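Long-range contacts in MDM10 isoform 1 (Saccharomyces cerevisiae, PDB 7BTX), which forms part of the ERMES complex tethering endoplasmic reticulum to mitochondria and acts in late steps of TOM complex assembly: residues R10-S15 and S76-L81; P40-L45 and S62-I67; T201-C206 and L241-P246; C248-R253 and L269-L274; E304-F309 and S421-T426. All coordinates share one frame; numbering follows the deposited sequence.

In the fold
From the N terminus, helix 5-16 makes contact 1 with the loop that follows strand 68-76, closing the first large loop of the chain. Contact 2 lies wholly within that loop and ties the start of strand 44-48 to the end of strand 55-62. The remaining three follow in series, and none of the five cross. Contact 3 joins the link after strand 194-199 to the turn before strand 245-258. Contact 4 closes a short hairpin, tying strand 245-258 to the loop after strand 263-269, and touches contact 3 where Pro246 packs on Leu274. Contact 5 spans the longest stretch, bringing strand 306-307 against the turn between strands 413-420 and 426-434, and so links two sheets of the barrel.

Contact 1: residues R10-S15 and S76-L81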
# COMPACT_ATOMS: atom_id res chain seq x y z
N ARG D 10 -22.85 -26.32 -9.01
CA ARG D 10 -24.21 -26.66 -8.64
C ARG D 10 -25.20 -26.33 -9.75
O ARG D 10 -26.29 -26.90 -9.78
CB ARG D 10 -24.60 -25.95 -7.35
N ALA D 11 -24.84 -25.43 -10.66
CA ALA D 11 -25.71 -25.14 -11.79
C ALA D 11 -25.63 -26.23 -12.84
O ALA D 11 -26.58 -26.46 -13.59
CB ALA D 11 -25.36 -23.79 -12.40
N PHE D 12 -24.48 -26.91 -12.92
CA PHE D 12 -24.34 -28.03 -13.85
C PHE D 12 -25.01 -29.27 -13.29
O PHE D 12 -25.48 -30.13 -14.05
CB PHE D 12 -22.87 -28.30 -14.11
CG PHE D 12 -22.62 -29.30 -15.20
CD1 PHE D 12 -22.93 -29.00 -16.51
CD2 PHE D 12 -22.08 -30.53 -14.90
CE1 PHE D 12 -22.70 -29.92 -17.50
CE2 PHE D 12 -21.85 -31.45 -15.89
CZ PHE D 12 -22.16 -31.14 -17.19
N TYR D 13 -25.06 -29.40 -11.97
CA TYR D 13 -25.71 -30.53 -11.34
C TYR D 13 -27.22 -30.46 -11.47
O TYR D 13 -27.86 -31.51 -11.65
CB TYR D 13 -25.34 -30.59 -9.86
CG TYR D 13 -23.97 -31.16 -9.57
CD1 TYR D 13 -23.15 -31.61 -10.60
CD2 TYR D 13 -23.49 -31.23 -8.28
CE1 TYR D 13 -21.90 -32.12 -10.33
CE2 TYR D 13 -22.25 -31.75 -8.00
CZ TYR D 13 -21.47 -32.19 -9.03
OH TYR D 13 -20.22 -32.70 -8.75
N GLN D 14 -27.81 -29.28 -11.38
CA GLN D 14 -29.24 -29.10 -11.54
C GLN D 14 -29.68 -29.11 -12.99
O GLN D 14 -30.87 -29.23 -13.27
CB GLN D 14 -29.70 -27.80 -10.88
CG GLN D 14 -29.48 -27.75 -9.38
CD GLN D 14 -29.24 -26.34 -8.89
OE1 GLN D 14 -29.54 -25.37 -9.58
NE2 GLN D 14 -28.68 -26.22 -7.69
N SER D 15 -28.74 -28.96 -13.93
CA SER D 15 -29.06 -28.96 -15.34
C SER D 15 -28.95 -30.34 -15.98
O SER D 15 -29.69 -30.63 -16.93
CB SER D 15 -28.14 -27.99 -16.09
OG SER D 15 -28.42 -28.00 -17.48
N SER D 76 -19.99 -25.09 -21.73
CA SER D 76 -20.62 -26.34 -21.32
C SER D 76 -21.54 -26.87 -22.40
O SER D 76 -22.17 -26.11 -23.14
CB SER D 76 -21.41 -26.15 -20.04
OG SER D 76 -22.64 -25.51 -20.31
N ASP D 77 -21.62 -28.20 -22.48
CA ASP D 77 -22.54 -28.85 -23.41
C ASP D 77 -23.98 -28.77 -22.94
O ASP D 77 -24.90 -28.81 -23.76
CB ASP D 77 -22.17 -30.33 -23.60
CG ASP D 77 -20.77 -30.51 -24.13
OD1 ASP D 77 -20.02 -29.52 -24.19
OD2 ASP D 77 -20.42 -31.66 -24.48
N ALA D 78 -24.20 -28.68 -21.63
CA ALA D 78 -25.54 -28.56 -21.07
C ALA D 78 -26.10 -27.19 -21.40
O ALA D 78 -25.75 -26.19 -20.76
CB ALA D 78 -25.51 -28.78 -19.56
N GLN D 79 -26.99 -27.13 -22.39
CA GLN D 79 -27.42 -25.85 -22.95
C GLN D 79 -28.55 -25.20 -22.16
O GLN D 79 -29.28 -24.38 -22.73
CB GLN D 79 -27.84 -26.04 -24.41
CG GLN D 79 -26.69 -25.96 -25.41
CD GLN D 79 -25.90 -24.66 -25.33
OE1 GLN D 79 -24.89 -24.57 -24.63
NE2 GLN D 79 -26.36 -23.65 -26.06
N GLN D 80 -28.71 -25.55 -20.89
CA GLN D 80 -29.70 -24.94 -20.01
C GLN D 80 -29.05 -24.39 -18.75
O GLN D 80 -29.71 -24.27 -17.71
CB GLN D 80 -30.79 -25.95 -19.65
CG GLN D 80 -31.60 -26.48 -20.82
CD GLN D 80 -30.94 -27.68 -21.50
OE1 GLN D 80 -30.05 -28.31 -20.93
NE2 GLN D 80 -31.39 -27.99 -22.71
N LEU D 81 -27.76 -24.05 -18.82
CA LEU D 81 -26.96 -23.91 -17.61
C LEU D 81 -27.16 -22.56 -16.93
O LEU D 81 -27.24 -22.49 -15.70
CB LEU D 81 -25.49 -24.12 -17.93
CG LEU D 81 -24.50 -24.29 -16.78
CD1 LEU D 81 -23.58 -25.41 -17.11
CD2 LEU D 81 -23.69 -23.03 -16.56
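The hydroxyl oxygen of Ser15 meets Ala78 and Gln80 of the 76-81 loop. Ser15 OG lies 3.7 Å from Ala78 CB and 3.8 Å from Gln80 CB, and the amide oxygen of Gln80 stands at a similar range. These are van der Waals approaches, and the helix and the loop meet here by packing. OG is anti to the backbone N (chi1 179°), which carries it outward from the helix to the loop.

One turn earlier, Phe12 supplies the apolar half of the contact. Its ring uses two neighbouring atoms: CE1 lies 3.7 Å from Ala78 CB, while CD1 lies 3.7 Å from Leu81 CD1. The leucine methyl comes in at the ring edge, close to the ring plane, whereas the alanine methyl approaches obliquely. Ala78 CB is thus shared between the serine hydroxyl and the aromatic ring, and so couples the two halves. Ala11 completes the helix surface, its CB resting 4.0 Å from Leu81 O.

The loop has a weak brace of its own, in which Ser76 OG donates to Ala78 O at 3.2 Å. On the helix, Phe12 O receives a hydrogen bond from the Thr16 hydroxyl one turn on.

Farther out, Phe12 and Leu81 both rest on Leu141 of strand 140-147, and the Asp77 backbone bonds to Ser140. On another side of the helix, Tyr13 OH bonds to Gln187 of strand 179-189, so helix 5-16 bridges strand 179-189 and the 76-81 loop with its neighbouring strand 140-147.

Contact 2: residues P40-L45 and S62-I67; sequences PSAIHL and STRSRI
An ST motif ends strand 55-62 of the first β-hairpin of this mitochondrial β-barrel, just where Ser62 faces His44 across the open end of the hairpin. His44 and Ser62 form an antiparallel non-hydrogen-bonded pair with side chains on the same face of the sheet. In the motif, Ser62 OG accepts the backbone N of Ser65 at 2.7 Å, with an N-H...O angle of 151°. The torsion that allows this sets OG between the backbone N and the carbonyl carbon (chi1 63°). The methylene beneath it serves the other strand: Ser62 CB lies 3.4 Å from His44 ND1, meeting the imidazole obliquely. An alanine at Ser62 would probably leave the Ser65 N-H without this acceptor and the turn less firmly fixed, although CB would still meet the imidazole.

Past the pair, the backbone bond from Thr63 N to Ile43 O spans 3.2 Å. Thr63 branches to two neighbours: its OG1 touches Ala42 CB at 3.4 Å, and its CG2 packs beside Ile43 CB.

Around the contact, Ile43 also packs on Ile487 and Phe489, near strand 491-492, which runs parallel to strand 44-48. Arg66 and Ile67 bond to the chain of another protein in the assembly.

Arg64 lies on the exposed side of the contact. Its CG is 3.7 Å from Ala42 CB; the chain bends at chi2, and farther along one face of the guanidinium lies over Ser41 O, which stands 3.6 Å above the plane, offset toward the rim.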
# COMPACT_ATOMS: atom_id res chain seq x y z
N PRO D 40 -19.55 -9.40 6.27
CA PRO D 40 -18.57 -8.49 5.67
C PRO D 40 -17.86 -7.67 6.73
O PRO D 40 -18.41 -7.36 7.78
CB PRO D 40 -19.43 -7.61 4.76
CG PRO D 40 -20.69 -8.35 4.57
CD PRO D 40 -20.92 -9.09 5.83
N SER D 41 -16.61 -7.32 6.44
CA SER D 41 -15.76 -6.64 7.41
C SER D 41 -15.46 -5.19 7.01
O SER D 41 -14.80 -4.47 7.76
CB SER D 41 -14.46 -7.41 7.61
OG SER D 41 -13.75 -7.53 6.39
N ALA D 42 -15.95 -4.76 5.86
CA ALA D 42 -15.74 -3.41 5.36
C ALA D 42 -16.78 -3.14 4.29
O ALA D 42 -17.53 -4.04 3.89
CB ALA D 42 -14.34 -3.22 4.78
N ILE D 43 -16.83 -1.90 3.81
CA ILE D 43 -17.68 -1.57 2.68
C ILE D 43 -17.03 -2.10 1.41
O ILE D 43 -15.87 -1.81 1.13
CB ILE D 43 -17.91 -0.05 2.59
CG1 ILE D 43 -18.17 0.53 3.98
CG2 ILE D 43 -19.07 0.25 1.66
CD1 ILE D 43 -19.47 0.08 4.60
N HIS D 44 -17.79 -2.87 0.64
CA HIS D 44 -17.23 -3.64 -0.46
C HIS D 44 -18.17 -3.53 -1.66
O HIS D 44 -19.35 -3.84 -1.55
CB HIS D 44 -17.04 -5.10 -0.05
CG HIS D 44 -16.33 -5.93 -1.07
ND1 HIS D 44 -14.99 -6.21 -1.00
CD2 HIS D 44 -16.79 -6.56 -2.18
CE1 HIS D 44 -14.64 -6.96 -2.02
NE2 HIS D 44 -15.71 -7.19 -2.76
N LEU D 45 -17.64 -3.07 -2.79
CA LEU D 45 -18.42 -2.93 -4.01
C LEU D 45 -17.95 -3.96 -5.02
O LEU D 45 -16.80 -4.39 -5.00
CB LEU D 45 -18.30 -1.53 -4.60
CG LEU D 45 -19.07 -0.37 -3.97
CD1 LEU D 45 -18.39 0.19 -2.73
CD2 LEU D 45 -19.30 0.73 -4.98
N SER D 62 -12.80 -2.62 -2.20
CA SER D 62 -13.32 -2.32 -0.88
C SER D 62 -12.59 -1.11 -0.32
O SER D 62 -11.79 -0.47 -1.00
CB SER D 62 -13.17 -3.52 0.05
OG SER D 62 -11.81 -3.85 0.24
N THR D 63 -12.89 -0.78 0.93
CA THR D 63 -12.09 0.21 1.63
C THR D 63 -10.75 -0.39 2.05
O THR D 63 -9.71 0.27 1.96
CB THR D 63 -12.84 0.74 2.85
OG1 THR D 63 -12.98 -0.31 3.82
CG2 THR D 63 -14.22 1.23 2.45
N ARG D 64 -10.76 -1.64 2.49
CA ARG D 64 -9.54 -2.32 2.91
C ARG D 64 -8.64 -2.66 1.73
O ARG D 64 -7.41 -2.56 1.83
CB ARG D 64 -9.88 -3.60 3.68
CG ARG D 64 -10.64 -3.38 4.97
CD ARG D 64 -9.73 -3.01 6.12
NE ARG D 64 -10.48 -2.68 7.33
CZ ARG D 64 -10.94 -3.57 8.20
NH1 ARG D 64 -11.62 -3.16 9.26
NH2 ARG D 64 -10.73 -4.86 8.01
N SER D 65 -9.24 -3.05 0.61
CA SER D 65 -8.47 -3.48 -0.54
C SER D 65 -8.92 -2.75 -1.80
O SER D 65 -10.12 -2.57 -2.02
CB SER D 65 -8.61 -4.99 -0.73
OG SER D 65 -7.87 -5.42 -1.87
N ARG D 66 -7.97 -2.33 -2.62
CA ARG D 66 -8.27 -1.56 -3.83
C ARG D 66 -8.68 -2.51 -4.96
O ARG D 66 -8.94 -3.69 -4.71
CB ARG D 66 -7.09 -0.66 -4.13
CG ARG D 66 -5.74 -1.29 -3.92
CD ARG D 66 -4.70 -0.19 -3.91
NE ARG D 66 -4.71 0.51 -5.19
CZ ARG D 66 -4.34 1.77 -5.36
NH1 ARG D 66 -3.93 2.49 -4.33
NH2 ARG D 66 -4.39 2.31 -6.57
N ILE D 67 -8.74 -1.99 -6.19
CA ILE D 67 -9.43 -2.61 -7.33
C ILE D 67 -8.81 -3.96 -7.69
O ILE D 67 -7.60 -4.06 -7.91
CB ILE D 67 -9.43 -1.67 -8.55
CG1 ILE D 67 -10.13 -0.36 -8.18
CG2 ILE D 67 -10.07 -2.33 -9.76
CD1 ILE D 67 -10.43 0.54 -9.34

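Contact 3: residues T201-C206 and L241-P246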
# COMPACT_ATOMS: atom_id res chain seq x y z
N THR D 201 -3.75 -33.55 -4.67
CA THR D 201 -2.30 -33.40 -4.70
C THR D 201 -1.89 -32.45 -3.57
O THR D 201 -0.90 -31.73 -3.68
CB THR D 201 -1.84 -32.90 -6.08
OG1 THR D 201 -2.62 -33.56 -7.09
CG2 THR D 201 -0.40 -33.32 -6.37
N SER D 202 -2.67 -32.43 -2.49
CA SER D 202 -2.31 -31.58 -1.36
C SER D 202 -1.16 -32.20 -0.58
O SER D 202 -0.06 -31.64 -0.53
CB SER D 202 -3.53 -31.37 -0.46
OG SER D 202 -4.12 -32.61 -0.10
N ASP D 203 -1.39 -33.36 0.04
CA ASP D 203 -0.25 -34.13 0.50
C ASP D 203 0.09 -35.17 -0.56
O ASP D 203 1.08 -35.04 -1.29
CB ASP D 203 -0.57 -34.81 1.83
CG ASP D 203 -0.31 -33.92 3.02
OD1 ASP D 203 0.17 -32.79 2.83
OD2 ASP D 203 -0.58 -34.36 4.16
N LEU D 204 -0.75 -36.21 -0.64
CA LEU D 204 -1.04 -36.95 -1.86
C LEU D 204 -2.46 -37.47 -1.80
O LEU D 204 -2.75 -38.56 -2.30
CB LEU D 204 -0.06 -38.11 -2.08
CG LEU D 204 1.09 -37.85 -3.07
CD1 LEU D 204 1.79 -39.14 -3.42
CD2 LEU D 204 0.60 -37.14 -4.32
N LEU D 205 -3.35 -36.69 -1.19
CA LEU D 205 -4.54 -37.14 -0.48
C LEU D 205 -5.50 -37.94 -1.34
O LEU D 205 -6.13 -37.39 -2.25
CB LEU D 205 -5.25 -35.92 0.10
CG LEU D 205 -6.54 -36.12 0.90
CD1 LEU D 205 -6.22 -36.67 2.28
CD2 LEU D 205 -7.27 -34.81 1.01
N CYS D 206 -5.62 -39.23 -1.05
CA CYS D 206 -6.64 -40.08 -1.61
C CYS D 206 -7.80 -40.17 -0.63
O CYS D 206 -7.63 -39.97 0.57
CB CYS D 206 -6.09 -41.48 -1.91
SG CYS D 206 -7.27 -42.58 -2.73
N LEU D 241 -1.04 -39.56 1.60
CA LEU D 241 -0.05 -40.61 1.42
C LEU D 241 1.41 -40.19 1.62
O LEU D 241 2.30 -41.03 1.44
CB LEU D 241 -0.20 -41.21 0.02
CG LEU D 241 -1.43 -42.09 -0.19
CD1 LEU D 241 -1.75 -42.21 -1.66
CD2 LEU D 241 -1.20 -43.45 0.42
N VAL D 242 1.69 -38.94 1.99
CA VAL D 242 3.05 -38.53 2.32
C VAL D 242 3.19 -38.21 3.80
O VAL D 242 4.30 -38.22 4.34
CB VAL D 242 3.52 -37.34 1.44
CG1 VAL D 242 3.27 -37.62 -0.03
CG2 VAL D 242 2.89 -36.03 1.87
N SER D 243 2.08 -37.92 4.48
CA SER D 243 2.11 -37.75 5.92
C SER D 243 1.59 -38.97 6.66
O SER D 243 1.84 -39.11 7.86
CB SER D 243 1.29 -36.53 6.33
OG SER D 243 -0.09 -36.74 6.08
N LEU D 244 0.85 -39.84 5.97
CA LEU D 244 0.14 -41.03 6.46
C LEU D 244 -0.89 -40.65 7.52
O LEU D 244 -1.22 -41.50 8.35
CB LEU D 244 1.07 -42.12 7.00
CG LEU D 244 1.75 -43.06 5.99
CD1 LEU D 244 2.91 -42.38 5.26
CD2 LEU D 244 2.23 -44.34 6.67
N SER D 245 -1.39 -39.43 7.52
CA SER D 245 -2.35 -38.97 8.51
C SER D 245 -3.76 -39.27 8.04
O SER D 245 -4.25 -38.61 7.12
CB SER D 245 -2.19 -37.47 8.74
OG SER D 245 -2.91 -36.74 7.77
N PRO D 246 -4.46 -40.24 8.64
CA PRO D 246 -5.78 -40.63 8.12
C PRO D 246 -6.85 -39.68 8.63
O PRO D 246 -6.63 -38.90 9.56
CB PRO D 246 -5.96 -42.05 8.67
CG PRO D 246 -5.23 -42.02 9.96
CD PRO D 246 -4.11 -41.00 9.85
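Asp203 reaches from the 201-206 link toward Val242 and Ser243. Its CB lies 3.7 Å from Val242 CG2, and CG is 4.0 Å from the same methyl. CG is set anti to the carbonyl carbon (chi1 -86°), beside the valine methyl; beyond it OD2 lies 3.1 Å from Ser243 OG. Which acceptor takes the hydroxyl proton is not settled, because Gly240 O and Ser245 OG are also near. An alanine at Asp203 would probably leave Ser243 OG without this carboxylate partner and open a gap beside Val242 CG2, though CB would keep its contact there.

Residues 241-244 form the turn of the β-hairpin between strands 230-240 and 245-258, and 245-246 begin the second of these strands, while 201-206 is the link from strand 194-199 to strand 209-211. The contact is a surface one, between a link and the neighbouring hairpin turn.

Leu204 carries the apolar share. Its side chain crosses that of Val242 at about a right angle, with Leu204 CG 3.7 Å from Val242 CG1. Leu204 CB meets Leu241 CB at 3.7 Å. Leu241 CD1 also reaches Cys206 CB, whose residue bonds through its backbone to Leu239.

Contact 4: residues C248-R253 and L269-L274; sequences CSTTLR and LSWNPL
Leu252 and Leu269 meet at one end of the contact, CB to CB at 4.0 Å. Leu252 N donates to Leu269 O in a weak, bent bond. The same oxygen receives a CA-H...O contact from Thr251 CA at 3.4 Å, and Thr250 O takes a similar one from Ser270 CA. At the next position, Thr250 CB lies at the edge of the Trp271 ring, near its plane. At the far end Cys248 CB packs against Pro273 CG at 4.0 Å and against Leu274 CD1 at 4.1 Å.

Polar bonds fix some of these residues. Thr250 OG1 donates to Ser249 O at 2.7 Å from above the carbonyl plane, which holds the threonine side chain as it meets the tryptophan edge. Ser249 OG lies 3.2 Å from Trp271 O, but its proton has a second possible acceptor. The firmer partner of that hydroxyl is Tyr24 OH, which also bonds to Thr251 OG1. Pro273 CB lies over one face of the Trp271 ring, offset toward the rim.

Farther out, Thr251 bonds through its backbone to Gly234 of strand 230-240, and the Ser270 backbone bonds to that of Ser279. The two segments run antiparallel, their directions 168° apart, and residues 269-274 continue strand 263-269 alongside strand 245-258. Such a strand-to-next-strand meander is typical of a mitochondrial β-barrel wall, here with weak pairing from Leu269 on.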
# COMPACT_ATOMS: atom_id res chain seq x y z
N CYS D 248 -11.47 -39.67 9.11
CA CYS D 248 -12.72 -40.41 9.02
C CYS D 248 -13.86 -39.53 9.50
O CYS D 248 -13.64 -38.50 10.13
CB CYS D 248 -12.66 -41.69 9.85
SG CYS D 248 -14.11 -42.75 9.65
N SER D 249 -15.09 -39.95 9.21
CA SER D 249 -16.30 -39.29 9.69
C SER D 249 -17.43 -40.29 9.54
O SER D 249 -17.28 -41.33 8.90
CB SER D 249 -16.59 -38.00 8.94
OG SER D 249 -17.79 -37.42 9.41
N THR D 250 -18.57 -39.96 10.14
CA THR D 250 -19.79 -40.76 10.03
C THR D 250 -20.96 -39.86 10.37
O THR D 250 -20.98 -39.24 11.43
CB THR D 250 -19.77 -41.96 10.98
OG1 THR D 250 -18.69 -42.84 10.64
CG2 THR D 250 -21.07 -42.72 10.89
N THR D 251 -21.94 -39.75 9.48
CA THR D 251 -23.03 -38.83 9.67
C THR D 251 -24.36 -39.56 9.44
O THR D 251 -24.42 -40.54 8.70
CB THR D 251 -22.83 -37.62 8.76
OG1 THR D 251 -21.45 -37.24 8.78
CG2 THR D 251 -23.63 -36.43 9.22
N LEU D 252 -25.42 -39.10 10.10
CA LEU D 252 -26.66 -39.86 10.18
C LEU D 252 -27.90 -38.98 9.99
O LEU D 252 -28.75 -38.94 10.88
CB LEU D 252 -26.72 -40.60 11.52
CG LEU D 252 -27.63 -41.81 11.75
CD1 LEU D 252 -27.61 -42.73 10.56
CD2 LEU D 252 -27.21 -42.55 13.00
N ARG D 253 -27.97 -38.21 8.90
CA ARG D 253 -29.10 -37.30 8.71
C ARG D 253 -30.41 -38.07 8.54
O ARG D 253 -30.43 -39.25 8.19
CB ARG D 253 -28.90 -36.39 7.50
CG ARG D 253 -29.00 -37.08 6.17
CD ARG D 253 -28.86 -36.11 5.01
NE ARG D 253 -29.99 -35.20 4.91
CZ ARG D 253 -31.11 -35.48 4.26
NH1 ARG D 253 -31.25 -36.65 3.65
NH2 ARG D 253 -32.09 -34.59 4.21
N LEU D 269 -26.92 -36.60 13.33
CA LEU D 269 -25.87 -37.07 14.23
C LEU D 269 -24.56 -37.24 13.49
O LEU D 269 -24.45 -38.13 12.64
CB LEU D 269 -26.26 -38.40 14.88
CG LEU D 269 -27.10 -38.49 16.16
CD1 LEU D 269 -26.36 -37.83 17.31
CD2 LEU D 269 -28.50 -37.92 16.00
N SER D 270 -23.56 -36.44 13.79
CA SER D 270 -22.25 -36.62 13.18
C SER D 270 -21.31 -37.33 14.14
O SER D 270 -21.68 -37.66 15.27
CB SER D 270 -21.67 -35.27 12.75
OG SER D 270 -20.27 -35.35 12.63
N TRP D 271 -20.09 -37.57 13.69
CA TRP D 271 -19.07 -38.27 14.46
C TRP D 271 -17.72 -38.01 13.80
O TRP D 271 -17.65 -37.60 12.64
CB TRP D 271 -19.34 -39.78 14.53
CG TRP D 271 -18.66 -40.48 15.67
CD1 TRP D 271 -18.18 -39.92 16.81
CD2 TRP D 271 -18.37 -41.88 15.76
NE1 TRP D 271 -17.61 -40.87 17.61
CE2 TRP D 271 -17.72 -42.09 16.99
CE3 TRP D 271 -18.60 -42.97 14.93
CZ2 TRP D 271 -17.29 -43.35 17.40
CZ3 TRP D 271 -18.18 -44.22 15.34
CH2 TRP D 271 -17.54 -44.40 16.56
N ASN D 272 -16.66 -38.25 14.56
CA ASN D 272 -15.28 -38.13 14.10
C ASN D 272 -14.40 -38.96 15.02
O ASN D 272 -13.89 -38.42 16.01
CB ASN D 272 -14.84 -36.67 14.09
CG ASN D 272 -13.65 -36.42 13.18
OD1 ASN D 272 -12.71 -37.20 13.12
ND2 ASN D 272 -13.69 -35.30 12.46
N PRO D 273 -14.19 -40.25 14.73
CA PRO D 273 -13.63 -41.16 15.73
C PRO D 273 -12.17 -40.91 16.07
O PRO D 273 -11.72 -41.27 17.17
CB PRO D 273 -13.82 -42.53 15.08
CG PRO D 273 -13.79 -42.26 13.63
CD PRO D 273 -14.45 -40.93 13.45
N LEU D 274 -11.41 -40.31 15.16
CA LEU D 274 -10.01 -40.00 15.44
C LEU D 274 -9.89 -38.80 16.36
O LEU D 274 -8.86 -38.63 17.03
CB LEU D 274 -9.22 -39.76 14.15
CG LEU D 274 -8.62 -40.97 13.45
CD1 LEU D 274 -9.65 -41.80 12.70
CD2 LEU D 274 -7.51 -40.53 12.52

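Contact 5: residues E304-F309 and S421-T426; sequences ESNLSF and SLRDKT
Glu304 and Arg423 meet tip to tip in a salt bridge between OE2 and NE, the tight end of this contact. Their separation is modelled very short, so the exact length is doubtful. The carboxylate and guanidinium planes stand 45° apart, and OE2 lies at the guanidinium edge. Arg423 NH2 makes a weak bond to Ser305 O at 3.4 Å, again at the edge. The arginine chain is bent at chi2 and chi3, which places NE by the carboxylate. Asn306 packs nearer the backbone: its ND2 is 3.4 Å from Arg423 CB, while its OD1 accepts a weak bond from Arg423 N at 3.5 Å. The neighbouring Leu307 N also donates weakly to OD1.

The other end is looser. Leu307 CB and Leu422 CD2 are 4.4 Å apart, and Ser308 OG stays 4.5 Å from Ser421 OG. Leu422 is largely open to solvent, although its CD1 comes near Leu307 O.

Strand 306-307 is thus joined to the turn between strands 413-420 and 426-434 of another sheet. Ser305 OG is held separately by Tyr296 OH. Since charge pairing and weak bonds carry the join at a surface site, its strength would probably depend on solvent screening.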
# COMPACT_ATOMS: atom_id res chain seq x y z
N GLU D 304 -16.48 -30.80 26.40
CA GLU D 304 -16.61 -29.38 26.13
C GLU D 304 -17.81 -29.21 25.21
O GLU D 304 -17.79 -29.65 24.05
CB GLU D 304 -15.33 -28.85 25.49
CG GLU D 304 -15.26 -27.34 25.28
CD GLU D 304 -15.81 -26.92 23.93
OE1 GLU D 304 -15.77 -27.74 22.99
OE2 GLU D 304 -16.26 -25.76 23.81
N SER D 305 -18.86 -28.56 25.70
CA SER D 305 -20.08 -28.42 24.92
C SER D 305 -20.10 -27.14 24.10
O SER D 305 -19.21 -26.30 24.24
CB SER D 305 -21.31 -28.47 25.84
OG SER D 305 -21.57 -29.80 26.26
N ASN D 306 -21.11 -27.00 23.26
CA ASN D 306 -21.39 -25.78 22.50
C ASN D 306 -22.84 -25.84 22.06
O ASN D 306 -23.40 -26.93 21.91
CB ASN D 306 -20.45 -25.65 21.30
CG ASN D 306 -20.37 -24.24 20.78
OD1 ASN D 306 -21.26 -23.42 21.01
ND2 ASN D 306 -19.30 -23.93 20.06
N LEU D 307 -23.48 -24.69 21.85
CA LEU D 307 -24.87 -24.74 21.42
C LEU D 307 -25.12 -23.55 20.50
O LEU D 307 -25.45 -22.44 20.93
CB LEU D 307 -25.83 -24.74 22.61
CG LEU D 307 -27.32 -24.85 22.28
CD1 LEU D 307 -27.66 -26.25 21.79
CD2 LEU D 307 -28.16 -24.51 23.48
N SER D 308 -24.98 -23.79 19.20
CA SER D 308 -25.22 -22.74 18.23
C SER D 308 -26.71 -22.61 17.95
O SER D 308 -27.52 -23.43 18.38
CB SER D 308 -24.44 -23.03 16.95
OG SER D 308 -23.05 -23.05 17.21
N PHE D 309 -27.07 -21.56 17.23
CA PHE D 309 -28.46 -21.32 16.84
C PHE D 309 -28.44 -20.64 15.48
O PHE D 309 -27.39 -20.16 15.03
CB PHE D 309 -29.19 -20.49 17.90
CG PHE D 309 -29.77 -21.29 19.01
CD1 PHE D 309 -30.95 -22.00 18.82
CD2 PHE D 309 -29.15 -21.35 20.24
CE1 PHE D 309 -31.49 -22.74 19.85
CE2 PHE D 309 -29.69 -22.09 21.27
CZ PHE D 309 -30.86 -22.79 21.07
N SER D 421 -23.87 -18.03 18.90
CA SER D 421 -23.01 -19.06 19.48
C SER D 421 -22.97 -18.88 20.99
O SER D 421 -23.40 -17.83 21.50
CB SER D 421 -21.61 -19.00 18.89
OG SER D 421 -20.77 -19.96 19.49
N LEU D 422 -22.48 -19.87 21.73
CA LEU D 422 -22.46 -19.76 23.18
C LEU D 422 -21.06 -19.99 23.75
O LEU D 422 -20.73 -19.43 24.80
CB LEU D 422 -23.44 -20.74 23.82
CG LEU D 422 -24.80 -20.19 24.24
CD1 LEU D 422 -25.68 -19.86 23.05
CD2 LEU D 422 -25.50 -21.17 25.16
N ARG D 423 -20.25 -20.81 23.09
CA ARG D 423 -18.86 -20.96 23.51
C ARG D 423 -18.07 -19.69 23.21
O ARG D 423 -17.27 -19.24 24.03
CB ARG D 423 -18.24 -22.17 22.82
CG ARG D 423 -16.73 -22.30 22.97
CD ARG D 423 -16.31 -22.47 24.43
NE ARG D 423 -16.83 -23.70 25.02
CZ ARG D 423 -16.89 -23.93 26.33
NH1 ARG D 423 -16.46 -23.01 27.18
NH2 ARG D 423 -17.38 -25.07 26.78
N ASP D 424 -18.30 -19.09 22.04
CA ASP D 424 -17.67 -17.83 21.69
C ASP D 424 -18.50 -16.62 22.09
O ASP D 424 -17.97 -15.51 22.10
CB ASP D 424 -17.39 -17.79 20.19
CG ASP D 424 -16.37 -18.83 19.76
OD1 ASP D 424 -15.16 -18.57 19.90
OD2 ASP D 424 -16.78 -19.91 19.29
N LYS D 425 -19.79 -16.84 22.40
CA LYS D 425 -20.73 -15.83 22.90
C LYS D 425 -20.87 -14.67 21.92
O LYS D 425 -20.69 -13.50 22.27
CB LYS D 425 -20.33 -15.35 24.30
CG LYS D 425 -21.49 -14.85 25.16
CD LYS D 425 -22.77 -15.65 24.96
CE LYS D 425 -23.91 -15.09 25.79
NZ LYS D 425 -25.23 -15.60 25.34
N THR D 426 -21.20 -15.01 20.68
CA THR D 426 -21.36 -14.03 19.62
C THR D 426 -22.81 -14.00 19.16
O THR D 426 -23.64 -14.80 19.58
CB THR D 426 -20.45 -14.35 18.43
OG1 THR D 426 -20.72 -15.66 17.95
CG2 THR D 426 -18.99 -14.26 18.84